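Local coordinates for protein hypoxanthine phosphoribosyltransferase (PDB 7CMJ) that catalyses transfer of the phosphoribosyl group from phosphoribosyl pyrophosphate onto hypoxanthine or guanine, making IMP or GMP in purine salvage, at residues F51-T54 / T55-L59; M138-M141 / L142-P146; M184-A187 / E188-E192. All coordinates share one frame; numbering follows the deposited sequence.

Contact 1 of 3, residues F51-T54 / T55-L59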
# COMPACT_ATOMS: atom_id res chain seq x y z
N PHE A 51 -13.64 31.40 0.78
CA PHE A 51 -12.34 30.87 0.42
C PHE A 51 -12.11 30.85 -1.08
O PHE A 51 -11.03 30.42 -1.51
CB PHE A 51 -12.16 29.47 1.01
CG PHE A 51 -11.71 29.48 2.44
CD1 PHE A 51 -10.41 29.82 2.77
CD2 PHE A 51 -12.60 29.17 3.46
CE1 PHE A 51 -9.99 29.85 4.08
CE2 PHE A 51 -12.19 29.19 4.78
CZ PHE A 51 -10.88 29.53 5.09
N LYS A 52 -13.08 31.30 -1.87
CA LYS A 52 -12.94 31.36 -3.32
C LYS A 52 -12.42 30.02 -3.87
O LYS A 52 -11.31 29.90 -4.37
CB LYS A 52 -12.03 32.53 -3.71
CG LYS A 52 -12.72 33.88 -3.72
CD LYS A 52 -13.57 34.04 -4.98
CE LYS A 52 -14.67 35.10 -4.80
NZ LYS A 52 -15.75 35.02 -5.86
N LEU A 53 -13.26 29.00 -3.72
CA LEU A 53 -12.89 27.69 -4.23
C LEU A 53 -13.09 27.65 -5.74
O LEU A 53 -14.14 28.07 -6.25
CB LEU A 53 -13.68 26.57 -3.55
CG LEU A 53 -13.42 26.28 -2.06
CD1 LEU A 53 -14.05 24.98 -1.66
CD2 LEU A 53 -11.94 26.28 -1.70
N THR A 54 -12.08 27.15 -6.44
CA THR A 54 -12.00 27.03 -7.88
C THR A 54 -11.99 25.54 -8.24
O THR A 54 -11.91 24.68 -7.36
CB THR A 54 -10.72 27.72 -8.40
OG1 THR A 54 -10.57 28.98 -7.75
CG2 THR A 54 -10.77 27.95 -9.90
N THR A 55 -12.07 25.24 -9.53
CA THR A 55 -11.73 23.89 -9.97
C THR A 55 -10.28 23.57 -9.64
O THR A 55 -9.97 22.47 -9.18
CB THR A 55 -11.99 23.75 -11.47
OG1 THR A 55 -13.40 23.60 -11.69
CG2 THR A 55 -11.28 22.56 -12.03
N ASP A 56 -9.37 24.53 -9.84
CA ASP A 56 -7.96 24.33 -9.57
C ASP A 56 -7.60 24.44 -8.09
O ASP A 56 -6.47 24.09 -7.71
CB ASP A 56 -7.12 25.33 -10.38
CG ASP A 56 -7.17 25.07 -11.88
OD1 ASP A 56 -6.65 25.91 -12.64
OD2 ASP A 56 -7.72 24.02 -12.31
N ASN A 57 -8.50 24.92 -7.24
CA ASN A 57 -8.31 24.90 -5.79
C ASN A 57 -9.63 24.48 -5.16
O ASN A 57 -10.36 25.30 -4.60
CB ASN A 57 -7.85 26.26 -5.25
CG ASN A 57 -7.68 26.26 -3.73
OD1 ASN A 57 -7.29 25.26 -3.12
ND2 ASN A 57 -8.00 27.40 -3.12
N PRO A 58 -9.97 23.19 -5.25
CA PRO A 58 -11.28 22.74 -4.77
C PRO A 58 -11.26 22.28 -3.32
O PRO A 58 -10.25 22.40 -2.62
CB PRO A 58 -11.60 21.58 -5.71
CG PRO A 58 -10.24 20.94 -5.90
CD PRO A 58 -9.21 22.07 -5.83
N LEU A 59 -12.39 21.76 -2.86
CA LEU A 59 -12.47 21.09 -1.57
C LEU A 59 -12.22 19.61 -1.78
O LEU A 59 -12.88 18.98 -2.62
CB LEU A 59 -13.84 21.34 -0.93
CG LEU A 59 -14.21 20.64 0.38
CD1 LEU A 59 -13.30 21.05 1.55
CD2 LEU A 59 -15.64 20.96 0.68
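L53 leans over the start of strand 59-64 and meets L59 just after the chain has doubled back. With CG anti to its carbonyl carbon (chi1 -69°), its isobutyl group stands beside its own backbone N and divides its two methyls between two neighbours. CD1 rests 3.7 Å from CB of L59, the two side chains crossing at a slant, while CD2 lies 3.4 Å from the carbonyl O of N57. L59 joins in only through its CB; its CG is anti to the backbone N (chi1 175°), and the side chain also packs on Y48 and L122. The L53 side chain has further neighbours in P85 and H120.

Behind this pair the backbone makes a tight turn through T55 and D56. N of T54 gives a hydrogen bond of 3.1 Å to O of N57. The return bond, from N57 N to T54 O at 3.4 Å, is weak. P58 N has no hydrogen to offer, but CB of P58 lies 3.5 Å from T54 O. The methyl CG2 of T54 lies near the backbone N of T55 and of D56. T55 packs on S189 of the second subunit.

The chemistry is therefore divided: two unequal backbone bonds draw the turn closed, while the leucine pair supplies an apolar patch where the loop becomes a strand, and T54 and D56, the polar residues most open to solvent, stay at the surface of the bend.

Contact 2 of 3, residues M138-M141 / L142-P146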
# COMPACT_ATOMS: atom_id res chain seq x y z
N MET A 138 -5.77 12.90 11.59
CA MET A 138 -5.64 14.33 11.37
C MET A 138 -4.18 14.75 11.44
O MET A 138 -3.68 15.46 10.56
CB MET A 138 -6.47 15.10 12.40
CG MET A 138 -7.97 15.06 12.13
SD MET A 138 -8.99 15.71 13.49
CE MET A 138 -8.69 17.48 13.35
N ARG A 139 -3.47 14.30 12.47
CA ARG A 139 -2.03 14.51 12.53
C ARG A 139 -1.37 14.04 11.23
O ARG A 139 -0.56 14.76 10.64
CB ARG A 139 -1.46 13.77 13.74
CG ARG A 139 -1.26 14.65 14.95
CD ARG A 139 -1.91 14.05 16.19
NE ARG A 139 -1.46 12.68 16.44
CZ ARG A 139 -2.07 11.83 17.25
NH1 ARG A 139 -1.60 10.61 17.42
NH2 ARG A 139 -3.16 12.22 17.91
N PHE A 140 -1.72 12.83 10.78
CA PHE A 140 -1.29 12.35 9.47
C PHE A 140 -1.54 13.41 8.40
O PHE A 140 -0.63 13.81 7.67
CB PHE A 140 -2.02 11.05 9.12
CG PHE A 140 -1.66 10.49 7.79
CD1 PHE A 140 -0.39 9.99 7.54
CD2 PHE A 140 -2.59 10.42 6.77
CE1 PHE A 140 -0.05 9.44 6.30
CE2 PHE A 140 -2.26 9.88 5.52
CZ PHE A 140 -1.00 9.40 5.29
N MET A 141 -2.80 13.88 8.31
CA MET A 141 -3.16 14.82 7.26
C MET A 141 -2.49 16.16 7.47
O MET A 141 -2.09 16.82 6.50
CB MET A 141 -4.67 14.98 7.18
CG MET A 141 -5.44 13.73 6.77
SD MET A 141 -4.89 13.03 5.21
CE MET A 141 -4.82 14.50 4.18
N LEU A 142 -2.38 16.60 8.72
CA LEU A 142 -1.79 17.90 8.99
C LEU A 142 -0.32 17.94 8.61
O LEU A 142 0.22 19.03 8.38
CB LEU A 142 -1.96 18.27 10.46
CG LEU A 142 -3.29 18.94 10.77
CD1 LEU A 142 -3.37 19.25 12.24
CD2 LEU A 142 -3.46 20.21 9.95
N ALA A 143 0.34 16.78 8.54
CA ALA A 143 1.73 16.74 8.10
C ALA A 143 1.86 17.04 6.62
O ALA A 143 2.94 17.44 6.16
CB ALA A 143 2.36 15.38 8.42
N LYS A 144 0.79 16.86 5.85
CA LYS A 144 0.81 17.28 4.46
C LYS A 144 0.53 18.77 4.28
O LYS A 144 0.29 19.21 3.15
CB LYS A 144 -0.19 16.43 3.66
CG LYS A 144 0.00 14.93 3.84
CD LYS A 144 -1.23 14.13 3.43
CE LYS A 144 -0.93 12.61 3.40
NZ LYS A 144 0.17 12.33 2.43
N LYS A 145 0.58 19.54 5.38
CA LYS A 145 0.44 20.99 5.37
C LYS A 145 -0.73 21.51 4.53
O LYS A 145 -0.54 22.36 3.65
CB LYS A 145 1.74 21.65 4.92
CG LYS A 145 2.91 21.55 5.90
CD LYS A 145 2.45 21.54 7.36
CE LYS A 145 3.61 21.71 8.35
NZ LYS A 145 4.04 23.13 8.56
N PRO A 146 -1.95 21.04 4.78
CA PRO A 146 -3.09 21.54 4.01
C PRO A 146 -3.43 22.98 4.39
O PRO A 146 -3.06 23.48 5.46
CB PRO A 146 -4.23 20.59 4.41
CG PRO A 146 -3.90 20.20 5.79
CD PRO A 146 -2.37 20.14 5.86
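A143 N is shared between two carbonyls of the last helical turn: it bonds to O of R139 at 3.0 Å and to O of F140 at 3.2 Å. The first acceptor is the usual i to i+4 partner, with the donor tilted 24° from its plane; the second is met from well above its plane. This forked donor lies where helix 131-142 gives way to the loop before strand 148-153. One residue on, K144 N bonds to O of M141 at 3.0 Å, again an i to i+3 link, and K145 N closes a type I turn on O of L142 at 3.1 Å. P146 follows, its CD lying 3.4 Å from M141 O.

The K144 side chain crosses M141 and F140 at a slant. It is extended as far as CE, with NZ turned aside (chi4 -60°). CD touches CE of M141 at 3.7 Å, and CE comes equally near CE2 of F140, approaching that ring obliquely. The M141 chain is bent at both chi2 and chi3, which carries its methyl round to the lysine, while M138 and M141 also pack on I123 and L149 of the neighbouring strands. R139 NH1 bonds to S103 O of its own chain and to A143 O of the third subunit.

The lysine thus works in two ways. Its methylenes complete an apolar patch with F140 and M141, and its ammonium group forms a salt bridge with D111 and a hydrogen bond to the Y136 hydroxyl of the third subunit, so the end of the helix is tied into the tetramer.

Contact 3 of 3, residues M184-A187 / E188-E192. With MG (magnesium ion), chain C; PO4 (phosphate ion), chain E.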
# COMPACT_ATOMS: atom_id res chain seq x y z
N MET A 184 -22.00 1.09 5.85
CA MET A 184 -21.48 0.55 7.10
C MET A 184 -21.84 -0.93 7.25
O MET A 184 -22.87 -1.39 6.74
CB MET A 184 -22.00 1.35 8.29
CG MET A 184 -21.59 2.81 8.20
SD MET A 184 -22.46 3.86 9.37
CE MET A 184 -24.11 3.85 8.66
N ASP A 185 -20.98 -1.66 7.95
CA ASP A 185 -20.94 -3.12 7.85
C ASP A 185 -21.15 -3.80 9.20
O ASP A 185 -20.96 -3.22 10.27
CB ASP A 185 -19.60 -3.61 7.27
CG ASP A 185 -18.48 -3.67 8.31
OD1 ASP A 185 -18.13 -2.62 8.88
OD2 ASP A 185 -17.94 -4.78 8.55
N TYR A 186 -21.56 -5.06 9.09
CA TYR A 186 -21.39 -6.05 10.14
C TYR A 186 -20.70 -7.27 9.55
O TYR A 186 -21.29 -7.95 8.70
CB TYR A 186 -22.70 -6.48 10.77
CG TYR A 186 -22.46 -7.60 11.73
CD1 TYR A 186 -23.03 -8.86 11.54
CD2 TYR A 186 -21.60 -7.42 12.81
CE1 TYR A 186 -22.79 -9.89 12.42
CE2 TYR A 186 -21.35 -8.44 13.69
CZ TYR A 186 -21.94 -9.67 13.50
OH TYR A 186 -21.66 -10.66 14.41
N ALA A 187 -19.48 -7.54 10.01
CA ALA A 187 -18.68 -8.66 9.52
C ALA A 187 -18.55 -8.60 8.00
O ALA A 187 -18.65 -9.60 7.29
CB ALA A 187 -19.28 -10.00 9.97
N GLU A 188 -18.36 -7.37 7.50
CA GLU A 188 -18.27 -7.01 6.09
C GLU A 188 -19.59 -7.15 5.36
O GLU A 188 -19.65 -6.91 4.15
CB GLU A 188 -17.20 -7.83 5.36
CG GLU A 188 -15.81 -7.54 5.83
CD GLU A 188 -15.40 -6.11 5.56
OE1 GLU A 188 -14.55 -5.59 6.30
OE2 GLU A 188 -15.93 -5.50 4.60
N SER A 189 -20.67 -7.50 6.05
CA SER A 189 -21.98 -7.60 5.43
C SER A 189 -22.82 -6.36 5.71
O SER A 189 -22.61 -5.63 6.69
CB SER A 189 -22.72 -8.86 5.91
OG SER A 189 -22.24 -10.02 5.25
N TYR A 190 -23.78 -6.11 4.81
CA TYR A 190 -24.90 -5.17 4.92
C TYR A 190 -24.54 -3.74 4.53
O TYR A 190 -25.37 -2.84 4.73
CB TYR A 190 -25.52 -5.17 6.33
CG TYR A 190 -25.87 -6.55 6.85
CD1 TYR A 190 -26.60 -7.45 6.08
CD2 TYR A 190 -25.47 -6.95 8.12
CE1 TYR A 190 -26.92 -8.72 6.56
CE2 TYR A 190 -25.78 -8.22 8.60
CZ TYR A 190 -26.50 -9.10 7.82
OH TYR A 190 -26.82 -10.37 8.30
N ARG A 191 -23.35 -3.51 3.95
CA ARG A 191 -23.03 -2.16 3.49
C ARG A 191 -24.00 -1.69 2.41
O ARG A 191 -24.21 -0.48 2.25
CB ARG A 191 -21.59 -2.12 2.95
CG ARG A 191 -20.51 -2.63 3.92
CD ARG A 191 -19.13 -2.31 3.41
NE ARG A 191 -18.05 -2.86 4.23
CZ ARG A 191 -17.44 -2.22 5.24
NH1 ARG A 191 -17.83 -1.00 5.61
NH2 ARG A 191 -16.46 -2.82 5.90
N GLU A 192 -24.60 -2.62 1.67
CA GLU A 192 -25.39 -2.26 0.50
C GLU A 192 -26.80 -1.79 0.84
O GLU A 192 -27.51 -1.34 -0.07
CB GLU A 192 -25.46 -3.45 -0.47
CG GLU A 192 -26.37 -4.60 -0.01
CD GLU A 192 -25.71 -5.58 0.94
OE1 GLU A 192 -24.67 -5.23 1.54
OE2 GLU A 192 -26.23 -6.71 1.11
MG MG C . -16.53 -1.96 10.18
P PO4 E . -14.78 -0.15 7.86
O1 PO4 E . -13.62 0.16 8.76
O2 PO4 E . -14.32 -0.28 6.44
O3 PO4 E . -15.41 -1.45 8.31
O4 PO4 E . -15.75 1.00 7.93
O HOH W 1 -14.81 -5.96 9.33
O HOH W 2 -15.21 -3.87 10.44
O HOH W 3 -18.31 -2.02 11.89
O HOH W 4 -17.97 -0.26 9.70
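The carboxylate of D185 lies flat over the guanidinium of R191, the two planes only 14° apart, so the long salt bridge between them (OD2 to NH2, 3.6 Å) holds by electrostatics, since OD2 sits well off the guanidinium plane. CB of D185 sits over the centre of the guanidinium. Its CG takes the crowded position between backbone N and carbonyl carbon (chi1 82°), which brings the carboxylate over the arginine and leaves its two oxygens for other work. OD1 binds the magnesium ion at 2.2 Å; OD2 accepts E188 N at 2.8 Å through its anti lone pair.

In the guanidinium plane, R191 NH2 points almost straight at phosphate O3 (3.0 Å, 170°), the same oxygen that binds the metal. It also makes a salt bridge to OE2 of E188 at 3.0 Å, meeting that carboxylate from above its plane, while NH1 bonds to G183 O. E188 has second partners in K66 and in R113 of the second subunit, and R113 holds the phosphate as well. Three waters complete the magnesium ligands found here.

Y186 and S189 pair across a type I' turn, Y186 N giving S189 O a bond of 2.7 Å. Beside it, CB of Y186 meets the edge of the Y190 ring.

This turn, closed by a single antiparallel bridge, presents D185 to the metal while R191 turns the edge of its guanidinium to the phosphate. D185 probably also binds GMP, consistent with the magnesium and diphosphate site of the purine phosphoribosyltransferases; the phosphate itself probably comes from the crystallisation liquor.

In the fold
All three contacts lie wholly or partly in loops, and each is partly buried, contact 2 (four of nine touching residues buried) more so than contact 1 (two of eight). Contacts 1 and 2 lead into strands of the large mixed sheet, 59-64 and 148-153, and their centres are about 19 Å apart. Contact 3 lies in the loop between strands 179-180 and 196-199 of the small antiparallel sheet, across the chain's centre from both, about 34 Å and 29 Å away by centres. Backbone bonds and apolar side chains carry contacts 1 and 2, though contact 2 adds polar ties to the third subunit. Contact 3 alone is dominated by charge, with metal, phosphate and an arginine of the second subunit.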